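Local coordinates for protein type II restriction enzyme SfiI (PDB 2EZV) that cleaves double-stranded DNA at the interrupted recognition sequence 5'-GGCCN(5)GGCC-3', acting as a tetrameric type IIF restriction endonuclease, at the interface of chains A and B. Numbering follows the deposited sequence. Chains: chain A/B, Type II restriction enzyme SfiI.

The interface of chains A and B. Residues chain A 15, 18-19, 22-23, 89; chain B 1, 87-89.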
# COMPACT_ATOMS: atom_id res chain seq x y z
N SER A 15 18.74 6.69 -19.63
CA SER A 15 18.68 7.31 -18.31
C SER A 15 17.51 6.77 -17.50
O SER A 15 17.59 6.69 -16.28
CB SER A 15 18.56 8.83 -18.42
OG SER A 15 17.22 9.22 -18.68
N LYS A 18 18.60 3.35 -16.23
CA LYS A 18 19.64 3.57 -15.24
C LYS A 18 19.03 3.99 -13.90
O LYS A 18 19.41 3.46 -12.85
CB LYS A 18 20.62 4.63 -15.72
CG LYS A 18 21.86 4.80 -14.84
CD LYS A 18 22.87 5.78 -15.47
CE LYS A 18 24.03 6.06 -14.53
NZ LYS A 18 25.09 6.90 -15.16
N GLN A 19 18.08 4.92 -13.93
CA GLN A 19 17.46 5.35 -12.69
C GLN A 19 16.58 4.25 -12.12
O GLN A 19 16.37 4.19 -10.91
CB GLN A 19 16.66 6.65 -12.87
CG GLN A 19 15.28 6.50 -13.42
CD GLN A 19 14.57 7.83 -13.50
OE1 GLN A 19 15.00 8.74 -14.22
NE2 GLN A 19 13.49 7.97 -12.76
N ARG A 22 19.13 2.03 -10.32
CA ARG A 22 19.63 2.63 -9.09
C ARG A 22 18.65 2.45 -7.93
O ARG A 22 19.06 2.21 -6.80
CB ARG A 22 19.91 4.12 -9.29
CG ARG A 22 20.46 4.79 -8.03
CD ARG A 22 21.85 4.24 -7.68
NE ARG A 22 22.40 4.82 -6.47
CZ ARG A 22 22.06 4.45 -5.24
NH1 ARG A 22 21.16 3.50 -5.07
NH2 ARG A 22 22.61 5.04 -4.18
N THR A 23 17.36 2.58 -8.22
CA THR A 23 16.33 2.43 -7.19
C THR A 23 16.33 1.00 -6.66
O THR A 23 16.24 0.77 -5.45
CB THR A 23 14.92 2.73 -7.75
OG1 THR A 23 14.88 4.08 -8.24
CG2 THR A 23 13.86 2.54 -6.67
N PRO A 89 12.66 13.61 -15.44
CA PRO A 89 12.73 14.95 -16.03
C PRO A 89 12.24 14.95 -17.48
O PRO A 89 11.86 15.99 -18.01
CB PRO A 89 14.21 15.31 -15.90
CG PRO A 89 14.88 13.99 -15.96
CD PRO A 89 14.01 13.14 -15.07
N MET B 1 26.05 9.88 -10.20
CA MET B 1 24.85 10.49 -9.57
C MET B 1 25.10 10.93 -8.12
O MET B 1 26.13 10.62 -7.53
CB MET B 1 23.67 9.53 -9.65
CG MET B 1 24.01 8.06 -9.42
SD MET B 1 22.79 6.90 -10.19
CE MET B 1 21.95 7.94 -11.36
N PRO B 87 13.35 8.60 -7.35
CA PRO B 87 14.29 8.16 -8.39
C PRO B 87 14.41 9.20 -9.50
O PRO B 87 13.43 9.84 -9.87
CB PRO B 87 13.68 6.85 -8.88
CG PRO B 87 12.23 7.02 -8.61
CD PRO B 87 12.18 7.71 -7.27
N SER B 88 15.62 9.39 -10.00
CA SER B 88 15.85 10.35 -11.08
C SER B 88 17.23 10.11 -11.68
O SER B 88 18.03 9.38 -11.13
CB SER B 88 15.77 11.79 -10.55
OG SER B 88 16.99 12.16 -9.93
N PRO B 89 17.51 10.74 -12.81
CA PRO B 89 18.83 10.52 -13.40
C PRO B 89 19.94 11.21 -12.61
O PRO B 89 21.11 10.90 -12.78
CB PRO B 89 18.67 11.06 -14.82
CG PRO B 89 17.67 12.15 -14.64
CD PRO B 89 16.66 11.55 -13.71
O HOH W 1 17.13 6.69 -9.19
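This part of the A-B interface in tetrameric SfiI illustrates how close packing and a water bridge can serve where no N or O of one side lies close enough to bond to the other, and A:Gln19 of helix 10-41 carries much of this patch. Its CG occupies the crowded position between backbone N and carbonyl carbon (chi1 82°), and beyond it the chain runs extended alongside the B:Pro87-B:Ser88-B:Pro89 backbone. CB rests 3.5 Å from the carbonyl O of B:Ser88, and the amide carbon CD packs 3.7 Å from B:Ser88 CA. The amide then spans both prolines: A:Gln19 OE1 lies 3.3 Å from B:Pro89 CD, and A:Gln19 NE2 lies 3.4 Å from the carbonyl O of B:Pro87, a contact rather than a hydrogen bond. An alanine here would probably leave the B:Ser88 backbone and the B:Pro89 ring poorly packed, since the whole amide would go. The backbone O of A:Gln19 is held by A:Thr23 OG1, which donates to it nearly along the C=O axis (161°), and by a water 3.1 Å from this O that links it to B:Ser88 N. At the flanks, B:Met1 SD crosses obliquely over the aliphatic stem of A:Arg22, 3.8 Å from CD, while A:Pro89 and B:Pro89 meet tip to tip, CD to CD at 3.4 Å. The patch thus sets helix 10-41 against the partner's N-terminus and the loop between strands 80-86 and 93-104, while the same loop of chain A meets its twin at the prolines; two-fold symmetry repeats it.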